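Local coordinates for recombination protein uvsY (Enterobacteria phage T4, PDB 4ZWS) that promotes assembly of the phage UvsX recombinase on single-stranded DNA and helps it displace bound gp32 during recombination-dependent DNA synthesis, at residues 1-10 against 102-113; 56-64 against 83-93. All blocks are in the same frame, centred on the assembly; numbering follows the deposited sequence.

Interaction 1. Residues 1-10 against 102-113; sequences MRLEDLQEEL and YWGILLDFCSGA
F109 lays its ring against helix 3-10, where it sits as a knob in the hole formed by L3, L6, Q7 and L10. With CG anti to the backbone N (chi1 -178°), the ring reaches the neighbouring backbone as well as the side chains: CZ of F109 lies 3.7 Å from CA of Q7, and CE1 of F109 is 3.8 Å from CB of L6. L3 returns the favour. Its side chain enters a hole made by Y102, I105, L106 and F109, with CB of L3 3.7 Å from the CD2 branch of L106. The other branch of L106, CD1, touches CB of M1 at 3.6 Å. Further along, CD1 of L10 rests on CB of A113 at 3.8 Å.

At the start of the helix the contact turns polar. The backbone N of L3 gives a nearly straight hydrogen bond to OH of Y102 (2.9 Å, 178°), tying the first turn, just after the N-cap residue R2, to the long helix. The carbonyl O of M1 comes to the edge of the Y102 ring, near its plane. The M1 chain, extended beyond CG, carries SD to an oblique Met-aromatic contact with W103, 5.3 Å from the centroid of its six-membered ring.

A second subunit closes over this layer: its K44 makes a salt bridge with E4, its S41 a hydrogen bond with Q7, and its N37 packs on F109. The two short axes run almost parallel, 9° apart, and the reciprocal knobs-into-holes packing is that of a parallel helix pair, here built into the alpha barrel of the heptamer.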
loop_
_atom_site.group_PDB
_atom_site.type_symbol
_atom_site.label_atom_id
_atom_site.label_comp_id
_atom_site.label_asym_id
_atom_site.label_seq_id
_atom_site.Cartn_x
_atom_site.Cartn_y
_atom_site.Cartn_z
ATOM N N MET A 1 -21.126 -10.416 22.628
ATOM C CA MET A 1 -20.365 -9.268 23.100
ATOM C C MET A 1 -21.037 -7.965 22.708
ATOM O O MET A 1 -21.567 -7.848 21.611
ATOM C CB MET A 1 -18.959 -9.289 22.512
ATOM C CG MET A 1 -18.218 -10.560 22.770
ATOM S SD MET A 1 -16.563 -10.450 22.113
ATOM C CE MET A 1 -15.950 -12.085 22.525
ATOM N N ARG A 2 -20.974 -6.974 23.589
ATOM C CA ARG A 2 -21.417 -5.627 23.250
ATOM C C ARG A 2 -20.211 -4.710 23.086
ATOM O O ARG A 2 -19.268 -4.744 23.890
ATOM C CB ARG A 2 -22.385 -5.067 24.310
ATOM C CG ARG A 2 -23.799 -5.575 24.130
ATOM C CD ARG A 2 -24.737 -5.235 25.280
ATOM N NE ARG A 2 -24.295 -5.773 26.559
ATOM C CZ ARG A 2 -25.085 -5.912 27.617
ATOM N NH1 ARG A 2 -26.366 -5.567 27.532
ATOM N NH2 ARG A 2 -24.597 -6.402 28.754
ATOM N N LEU A 3 -20.234 -3.895 22.038
ATOM C CA LEU A 3 -19.120 -2.992 21.768
ATOM C C LEU A 3 -18.781 -2.133 22.986
ATOM O O LEU A 3 -17.613 -1.966 23.341
ATOM C CB LEU A 3 -19.434 -2.094 20.574
ATOM C CG LEU A 3 -18.372 -1.023 20.315
ATOM C CD1 LEU A 3 -17.023 -1.674 20.076
ATOM C CD2 LEU A 3 -18.770 -0.157 19.141
ATOM N N GLU A 4 -19.807 -1.592 23.624
ATOM C CA GLU A 4 -19.594 -0.696 24.741
ATOM C C GLU A 4 -18.931 -1.426 25.917
ATOM O O GLU A 4 -18.148 -0.831 26.653
ATOM C CB GLU A 4 -20.913 -0.058 25.167
ATOM C CG GLU A 4 -21.464 0.902 24.121
ATOM C CD GLU A 4 -22.036 0.194 22.884
ATOM O OE1 GLU A 4 -22.214 -1.049 22.929
ATOM O OE2 GLU A 4 -22.278 0.881 21.858
ATOM N N ASP A 5 -19.207 -2.721 26.069
ATOM C CA ASP A 5 -18.557 -3.505 27.111
ATOM C C ASP A 5 -17.059 -3.599 26.849
ATOM O O ASP A 5 -16.250 -3.443 27.770
ATOM C CB ASP A 5 -19.150 -4.907 27.214
ATOM C CG ASP A 5 -20.560 -4.915 27.774
ATOM O OD1 ASP A 5 -21.320 -5.846 27.436
ATOM O OD2 ASP A 5 -20.898 -4.014 28.573
ATOM N N LEU A 6 -16.697 -3.863 25.596
ATOM C CA LEU A 6 -15.292 -3.933 25.202
ATOM C C LEU A 6 -14.582 -2.601 25.401
ATOM O O LEU A 6 -13.464 -2.554 25.914
ATOM C CB LEU A 6 -15.166 -4.376 23.739
ATOM C CG LEU A 6 -15.631 -5.810 23.468
ATOM C CD1 LEU A 6 -15.423 -6.181 22.011
ATOM C CD2 LEU A 6 -14.855 -6.744 24.351
ATOM N N GLN A 7 -15.249 -1.517 25.018
ATOM C CA GLN A 7 -14.690 -0.187 25.192
ATOM C C GLN A 7 -14.351 0.046 26.652
ATOM O O GLN A 7 -13.250 0.493 26.991
ATOM C CB GLN A 7 -15.658 0.870 24.688
ATOM C CG GLN A 7 -15.847 0.786 23.213
ATOM C CD GLN A 7 -16.789 1.836 22.682
ATOM O OE1 GLN A 7 -17.551 2.446 23.439
ATOM N NE2 GLN A 7 -16.755 2.047 21.363
ATOM N N GLU A 8 -15.301 -0.287 27.513
ATOM C CA GLU A 8 -15.122 -0.113 28.933
ATOM C C GLU A 8 -14.035 -1.035 29.471
ATOM O O GLU A 8 -13.215 -0.621 30.300
ATOM C CB GLU A 8 -16.452 -0.337 29.647
ATOM C CG GLU A 8 -16.569 0.480 30.912
ATOM C CD GLU A 8 -16.280 1.959 30.676
ATOM O OE1 GLU A 8 -16.729 2.511 29.639
ATOM O OE2 GLU A 8 -15.569 2.554 31.524
ATOM N N GLU A 9 -14.006 -2.267 28.976
ATOM C CA GLU A 9 -13.017 -3.231 29.434
ATOM C C GLU A 9 -11.583 -2.811 29.091
ATOM O O GLU A 9 -10.690 -2.904 29.938
ATOM C CB GLU A 9 -13.301 -4.607 28.857
ATOM C CG GLU A 9 -12.394 -5.671 29.426
ATOM C CD GLU A 9 -12.742 -7.067 28.955
ATOM O OE1 GLU A 9 -12.019 -8.012 29.337
ATOM O OE2 GLU A 9 -13.735 -7.225 28.210
ATOM N N LEU A 10 -11.354 -2.378 27.849
ATOM C CA LEU A 10 -10.026 -1.933 27.447
ATOM C C LEU A 10 -9.569 -0.716 28.241
ATOM O O LEU A 10 -8.402 -0.634 28.653
ATOM C CB LEU A 10 -9.985 -1.589 25.960
ATOM C CG LEU A 10 -8.598 -1.196 25.435
ATOM C CD1 LEU A 10 -7.624 -2.353 25.547
ATOM C CD2 LEU A 10 -8.655 -0.672 24.022
ATOM N N TYR A 102 -21.612 -5.956 12.689
ATOM C CA TYR A 102 -21.418 -5.541 14.076
ATOM C C TYR A 102 -20.272 -6.300 14.712
ATOM O O TYR A 102 -19.419 -5.711 15.380
ATOM C CB TYR A 102 -22.681 -5.796 14.887
ATOM C CG TYR A 102 -22.639 -5.273 16.302
ATOM C CD1 TYR A 102 -22.401 -6.137 17.368
ATOM C CD2 TYR A 102 -22.797 -3.914 16.582
ATOM C CE1 TYR A 102 -22.348 -5.670 18.681
ATOM C CE2 TYR A 102 -22.754 -3.435 17.891
ATOM C CZ TYR A 102 -22.526 -4.321 18.935
ATOM O OH TYR A 102 -22.480 -3.865 20.238
ATOM N N TRP A 103 -20.268 -7.610 14.503
ATOM C CA TRP A 103 -19.182 -8.469 14.942
ATOM C C TRP A 103 -17.879 -8.096 14.253
ATOM O O TRP A 103 -16.814 -8.142 14.868
ATOM C CB TRP A 103 -19.595 -9.911 14.729
ATOM C CG TRP A 103 -20.475 -10.378 15.847
ATOM C CD1 TRP A 103 -21.834 -10.414 15.859
ATOM C CD2 TRP A 103 -20.055 -11.090 17.017
ATOM N NE1 TRP A 103 -22.289 -10.977 17.026
ATOM C CE2 TRP A 103 -21.216 -11.421 17.746
ATOM C CE3 TRP A 103 -18.811 -11.437 17.544
ATOM C CZ2 TRP A 103 -21.168 -12.085 18.968
ATOM C CZ3 TRP A 103 -18.767 -12.098 18.760
ATOM C CH2 TRP A 103 -19.941 -12.417 19.456
ATOM N N GLY A 104 -17.965 -7.705 12.985
ATOM C CA GLY A 104 -16.793 -7.232 12.280
ATOM C C GLY A 104 -16.218 -6.016 12.989
ATOM O O GLY A 104 -15.006 -5.857 13.087
ATOM N N ILE A 105 -17.102 -5.162 13.499
ATOM C CA ILE A 105 -16.698 -3.984 14.252
ATOM C C ILE A 105 -16.001 -4.396 15.533
ATOM O O ILE A 105 -14.985 -3.811 15.899
ATOM C CB ILE A 105 -17.891 -3.062 14.557
ATOM C CG1 ILE A 105 -18.320 -2.340 13.273
ATOM C CG2 ILE A 105 -17.497 -2.001 15.560
ATOM C CD1 ILE A 105 -19.489 -1.387 13.447
ATOM N N LEU A 106 -16.536 -5.409 16.206
ATOM C CA LEU A 106 -15.914 -5.905 17.425
ATOM C C LEU A 106 -14.529 -6.444 17.113
ATOM O O LEU A 106 -13.583 -6.193 17.860
ATOM C CB LEU A 106 -16.756 -7.001 18.081
ATOM C CG LEU A 106 -18.189 -6.639 18.469
ATOM C CD1 LEU A 106 -18.833 -7.780 19.200
ATOM C CD2 LEU A 106 -18.215 -5.364 19.304
ATOM N N LEU A 107 -14.403 -7.138 15.983
ATOM C CA LEU A 107 -13.119 -7.694 15.575
ATOM C C LEU A 107 -12.095 -6.580 15.401
ATOM O O LEU A 107 -10.970 -6.679 15.900
ATOM C CB LEU A 107 -13.246 -8.483 14.273
ATOM C CG LEU A 107 -11.993 -9.243 13.838
ATOM C CD1 LEU A 107 -11.695 -10.373 14.809
ATOM C CD2 LEU A 107 -12.152 -9.770 12.452
ATOM N N ASP A 108 -12.492 -5.516 14.701
ATOM C CA ASP A 108 -11.592 -4.389 14.475
ATOM C C ASP A 108 -11.212 -3.695 15.769
ATOM O O ASP A 108 -10.054 -3.317 15.952
ATOM C CB ASP A 108 -12.199 -3.371 13.512
ATOM C CG ASP A 108 -12.354 -3.926 12.110
ATOM O OD1 ASP A 108 -11.690 -4.953 11.816
ATOM O OD2 ASP A 108 -13.091 -3.316 11.296
ATOM N N PHE A 109 -12.164 -3.576 16.686
ATOM C CA PHE A 109 -11.863 -2.972 17.970
ATOM C C PHE A 109 -10.783 -3.773 18.689
ATOM O O PHE A 109 -9.869 -3.195 19.269
ATOM C CB PHE A 109 -13.101 -2.865 18.854
ATOM C CG PHE A 109 -12.823 -2.194 20.164
ATOM C CD1 PHE A 109 -12.524 -2.947 21.294
ATOM C CD2 PHE A 109 -12.807 -0.806 20.259
ATOM C CE1 PHE A 109 -12.235 -2.326 22.507
ATOM C CE2 PHE A 109 -12.523 -0.181 21.467
ATOM C CZ PHE A 109 -12.240 -0.948 22.593
ATOM N N CYS A 110 -10.887 -5.094 18.642
ATOM C CA CYS A 110 -9.903 -5.951 19.287
ATOM C C CYS A 110 -8.529 -5.852 18.624
ATOM O O CYS A 110 -7.509 -5.971 19.313
ATOM C CB CYS A 110 -10.366 -7.408 19.269
ATOM S SG CYS A 110 -11.769 -7.734 20.332
ATOM N N SER A 111 -8.492 -5.638 17.303
ATOM C CA SER A 111 -7.211 -5.375 16.644
ATOM C C SER A 111 -6.592 -4.152 17.257
ATOM O O SER A 111 -5.423 -4.174 17.645
ATOM C CB SER A 111 -7.341 -5.184 15.145
ATOM O OG SER A 111 -7.467 -6.433 14.504
ATOM N N GLY A 112 -7.403 -3.108 17.379
ATOM C CA GLY A 112 -6.958 -1.869 17.973
ATOM C C GLY A 112 -6.507 -2.068 19.401
ATOM O O GLY A 112 -5.506 -1.490 19.835
ATOM N N ALA A 113 -7.235 -2.906 20.126
ATOM C CA ALA A 113 -6.898 -3.193 21.505
ATOM C C ALA A 113 -5.518 -3.834 21.568
ATOM O O ALA A 113 -4.686 -3.481 22.404
ATOM C CB ALA A 113 -7.942 -4.091 22.135
#

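Interaction 2. Residues 56-64 against 83-93; sequences ALKARLDYY and MKTVLSADKDV
OD1 of D90 is gripped by three donors. NE and NH2 of R60 come side-on to this one atom, at 2.9 Å for NE to OD1 of D90, and the oxygen lies close to the guanidinium plane although that plane and the carboxylate are turned 43° apart. OH of Y64 takes the anti lone pair of OD1 of D90 at 2.6 Å. Bends at chi2 and chi3 (-49° and -72°) fold R60 back toward the carboxylate, while OD2 of D92 sits over one guanidinium face in a long, charge-only salt bridge.

D90 is also the N-cap of helix 91-135: its OD2 accepts from the backbone N of V93 at 3.2 Å. It sits at the break between helices 83-89 and 91-135, so the same carboxylate caps helix 91-135 and ties it to helix 56-64.

The Y64 ring is sandwiched. CG1 of V86 makes a CH-pi contact 3.6 Å from the ring centroid, almost over its centre, and Y63 covers the opposite face. SD of M83 reaches CB of Y64 at 3.8 Å. Toward the start of segment 56-64, CD2 of L57 packs on both methyls of V93, 3.8 Å from CG2, while CD2 of L87 lies against CB of R60.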
loop_
_atom_site.group_PDB
_atom_site.type_symbol
_atom_site.label_atom_id
_atom_site.label_comp_id
_atom_site.label_asym_id
_atom_site.label_seq_id
_atom_site.Cartn_x
_atom_site.Cartn_y
_atom_site.Cartn_z
ATOM N N ALA A 56 -30.310 -17.516 5.256
ATOM C CA ALA A 56 -31.335 -16.506 5.146
ATOM C C ALA A 56 -31.500 -16.097 3.684
ATOM O O ALA A 56 -32.622 -16.025 3.180
ATOM C CB ALA A 56 -30.988 -15.310 6.013
ATOM N N LEU A 57 -30.380 -15.942 2.980
ATOM C CA LEU A 57 -30.425 -15.550 1.573
ATOM C C LEU A 57 -31.137 -16.607 0.724
ATOM O O LEU A 57 -31.959 -16.269 -0.127
ATOM C CB LEU A 57 -29.017 -15.301 1.022
ATOM C CG LEU A 57 -28.394 -13.940 1.359
ATOM C CD1 LEU A 57 -26.937 -13.856 0.936
ATOM C CD2 LEU A 57 -29.212 -12.775 0.785
ATOM N N LYS A 58 -30.855 -17.882 0.970
ATOM C CA LYS A 58 -31.514 -18.912 0.191
ATOM C C LYS A 58 -33.006 -18.955 0.519
ATOM O O LYS A 58 -33.834 -19.083 -0.381
ATOM C CB LYS A 58 -30.885 -20.295 0.441
ATOM C CG LYS A 58 -31.382 -21.354 -0.543
ATOM C CD LYS A 58 -31.122 -22.790 -0.115
ATOM C CE LYS A 58 -31.649 -23.794 -1.171
ATOM N NZ LYS A 58 -33.114 -24.141 -1.101
ATOM N N ALA A 59 -33.353 -18.825 1.797
ATOM C CA ALA A 59 -34.755 -18.839 2.178
ATOM C C ALA A 59 -35.550 -17.666 1.596
ATOM O O ALA A 59 -36.634 -17.871 1.035
ATOM C CB ALA A 59 -34.883 -18.862 3.687
ATOM N N ARG A 60 -35.000 -16.454 1.683
ATOM C CA ARG A 60 -35.687 -15.266 1.170
ATOM C C ARG A 60 -35.766 -15.229 -0.363
ATOM O O ARG A 60 -36.782 -14.809 -0.927
ATOM C CB ARG A 60 -35.035 -13.997 1.707
ATOM C CG ARG A 60 -34.898 -14.018 3.224
ATOM C CD ARG A 60 -36.201 -14.405 3.882
ATOM N NE ARG A 60 -37.171 -13.326 3.771
ATOM C CZ ARG A 60 -38.487 -13.484 3.859
ATOM N NH1 ARG A 60 -38.996 -14.695 4.051
ATOM N NH2 ARG A 60 -39.291 -12.434 3.742
ATOM N N LEU A 61 -34.707 -15.660 -1.041
ATOM C CA LEU A 61 -34.747 -15.705 -2.495
ATOM C C LEU A 61 -35.862 -16.659 -2.936
ATOM O O LEU A 61 -36.578 -16.380 -3.903
ATOM C CB LEU A 61 -33.394 -16.092 -3.079
ATOM C CG LEU A 61 -33.291 -16.093 -4.608
ATOM C CD1 LEU A 61 -32.012 -15.462 -5.057
ATOM C CD2 LEU A 61 -33.301 -17.531 -5.100
ATOM N N ASP A 62 -36.036 -17.766 -2.215
ATOM C CA ASP A 62 -37.107 -18.696 -2.556
ATOM C C ASP A 62 -38.453 -18.035 -2.337
ATOM O O ASP A 62 -39.392 -18.248 -3.107
ATOM C CB ASP A 62 -37.017 -19.970 -1.721
ATOM C CG ASP A 62 -35.946 -20.911 -2.216
ATOM O OD1 ASP A 62 -35.528 -21.804 -1.438
ATOM O OD2 ASP A 62 -35.505 -20.735 -3.376
ATOM N N TYR A 63 -38.531 -17.217 -1.294
ATOM C CA TYR A 63 -39.751 -16.505 -0.963
ATOM C C TYR A 63 -40.160 -15.462 -1.999
ATOM O O TYR A 63 -41.322 -15.399 -2.388
ATOM C CB TYR A 63 -39.614 -15.818 0.390
ATOM C CG TYR A 63 -40.754 -14.863 0.662
ATOM C CD1 TYR A 63 -42.007 -15.336 1.033
ATOM C CD2 TYR A 63 -40.580 -13.485 0.532
ATOM C CE1 TYR A 63 -43.055 -14.467 1.273
ATOM C CE2 TYR A 63 -41.619 -12.609 0.766
ATOM C CZ TYR A 63 -42.859 -13.102 1.138
ATOM O OH TYR A 63 -43.904 -12.234 1.378
ATOM N N TYR A 64 -39.195 -14.665 -2.453
ATOM C CA TYR A 64 -39.440 -13.645 -3.466
ATOM C C TYR A 64 -39.565 -14.116 -4.899
ATOM O O TYR A 64 -39.906 -13.318 -5.775
ATOM C CB TYR A 64 -38.333 -12.577 -3.420
ATOM C CG TYR A 64 -38.353 -11.740 -2.176
ATOM C CD1 TYR A 64 -37.309 -11.785 -1.247
ATOM C CD2 TYR A 64 -39.434 -10.902 -1.919
ATOM C CE1 TYR A 64 -37.349 -11.003 -0.091
ATOM C CE2 TYR A 64 -39.479 -10.122 -0.777
ATOM C CZ TYR A 64 -38.439 -10.174 0.126
ATOM O OH TYR A 64 -38.515 -9.397 1.242
ATOM N N MET A 83 -33.661 -7.894 -7.535
ATOM C CA MET A 83 -33.491 -8.815 -6.427
ATOM C C MET A 83 -32.399 -8.403 -5.414
ATOM O O MET A 83 -32.611 -8.548 -4.212
ATOM C CB MET A 83 -33.228 -10.219 -6.982
ATOM C CG MET A 83 -33.755 -11.369 -6.108
ATOM S SD MET A 83 -35.466 -11.242 -5.491
ATOM C CE MET A 83 -36.433 -11.561 -6.948
ATOM N N LYS A 84 -31.256 -7.877 -5.865
ATOM C CA LYS A 84 -30.221 -7.439 -4.912
ATOM C C LYS A 84 -30.745 -6.369 -3.956
ATOM O O LYS A 84 -30.541 -6.469 -2.743
ATOM C CB LYS A 84 -28.968 -6.914 -5.619
ATOM C CG LYS A 84 -27.969 -7.984 -6.012
ATOM C CD LYS A 84 -26.788 -7.379 -6.770
ATOM C CE LYS A 84 -25.742 -8.438 -7.130
ATOM N NZ LYS A 84 -24.394 -7.851 -7.451
ATOM N N THR A 85 -31.420 -5.353 -4.493
ATOM C CA THR A 85 -32.018 -4.313 -3.653
ATOM C C THR A 85 -33.044 -4.896 -2.692
ATOM O O THR A 85 -33.082 -4.538 -1.523
ATOM C CB THR A 85 -32.704 -3.221 -4.485
ATOM O OG1 THR A 85 -31.745 -2.617 -5.346
ATOM C CG2 THR A 85 -33.293 -2.148 -3.584
ATOM N N VAL A 86 -33.871 -5.803 -3.186
ATOM C CA VAL A 86 -34.937 -6.359 -2.371
ATOM C C VAL A 86 -34.372 -7.216 -1.236
ATOM O O VAL A 86 -34.788 -7.090 -0.081
ATOM C CB VAL A 86 -35.923 -7.176 -3.245
ATOM C CG1 VAL A 86 -36.863 -8.013 -2.387
ATOM C CG2 VAL A 86 -36.722 -6.232 -4.121
ATOM N N LEU A 87 -33.414 -8.073 -1.570
ATOM C CA LEU A 87 -32.760 -8.920 -0.582
ATOM C C LEU A 87 -32.018 -8.108 0.487
ATOM O O LEU A 87 -32.085 -8.436 1.674
ATOM C CB LEU A 87 -31.786 -9.875 -1.267
ATOM C CG LEU A 87 -32.474 -11.048 -1.947
ATOM C CD1 LEU A 87 -31.450 -11.932 -2.599
ATOM C CD2 LEU A 87 -33.319 -11.813 -0.932
ATOM N N SER A 88 -31.316 -7.055 0.077
ATOM C CA SER A 88 -30.547 -6.278 1.035
ATOM C C SER A 88 -31.445 -5.558 2.036
ATOM O O SER A 88 -31.003 -5.234 3.137
ATOM C CB SER A 88 -29.653 -5.271 0.321
ATOM O OG SER A 88 -28.744 -5.918 -0.549
ATOM N N ALA A 89 -32.709 -5.335 1.667
ATOM C CA ALA A 89 -33.648 -4.618 2.532
ATOM C C ALA A 89 -34.541 -5.556 3.338
ATOM O O ALA A 89 -35.252 -5.127 4.241
ATOM C CB ALA A 89 -34.504 -3.674 1.709
ATOM N N ASP A 90 -34.506 -6.834 3.006
ATOM C CA ASP A 90 -35.359 -7.818 3.659
ATOM C C ASP A 90 -35.090 -7.908 5.166
ATOM O O ASP A 90 -33.933 -7.909 5.584
ATOM C CB ASP A 90 -35.155 -9.176 2.998
ATOM C CG ASP A 90 -35.986 -10.255 3.625
ATOM O OD1 ASP A 90 -37.137 -10.437 3.184
ATOM O OD2 ASP A 90 -35.486 -10.922 4.553
ATOM N N LYS A 91 -36.153 -7.980 5.968
ATOM C CA LYS A 91 -36.031 -7.978 7.425
ATOM C C LYS A 91 -35.016 -9.013 7.890
ATOM O O LYS A 91 -34.082 -8.696 8.636
ATOM C CB LYS A 91 -37.384 -8.246 8.098
ATOM N N ASP A 92 -35.192 -10.250 7.447
ATOM C CA ASP A 92 -34.311 -11.330 7.882
ATOM C C ASP A 92 -32.873 -11.225 7.373
ATOM O O ASP A 92 -31.936 -11.417 8.143
ATOM C CB ASP A 92 -34.918 -12.668 7.472
ATOM C CG ASP A 92 -36.212 -12.940 8.193
ATOM O OD1 ASP A 92 -36.325 -12.464 9.342
ATOM O OD2 ASP A 92 -37.111 -13.602 7.624
ATOM N N VAL A 93 -32.694 -10.897 6.100
ATOM C CA VAL A 93 -31.354 -10.744 5.562
ATOM C C VAL A 93 -30.643 -9.572 6.237
ATOM O O VAL A 93 -29.457 -9.649 6.598
ATOM C CB VAL A 93 -31.363 -10.540 4.055
ATOM C CG1 VAL A 93 -29.959 -10.225 3.572
ATOM C CG2 VAL A 93 -31.882 -11.793 3.368
#

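The two contacts sit at different levels of an elongated, largely helical subunit, with centres 29 Å apart and nearest atoms about 11 Å apart. Helix 91-135 serves both: its first turn belongs to interaction 2, and a stretch further along belongs to interaction 1. In chain order interaction 2 is nested inside the loop that interaction 1 closes. The chain leaves helix 3-14, runs along helix 21-64, turns back through the 65-82 segment and helix 83-89, and returns on helix 91-135 to meet its own N-terminal end. Interaction 1 lies near the middle of the subunit, interaction 2 toward one end, and a second subunit touches both, so both contacts lie beside a subunit interface of the heptamer.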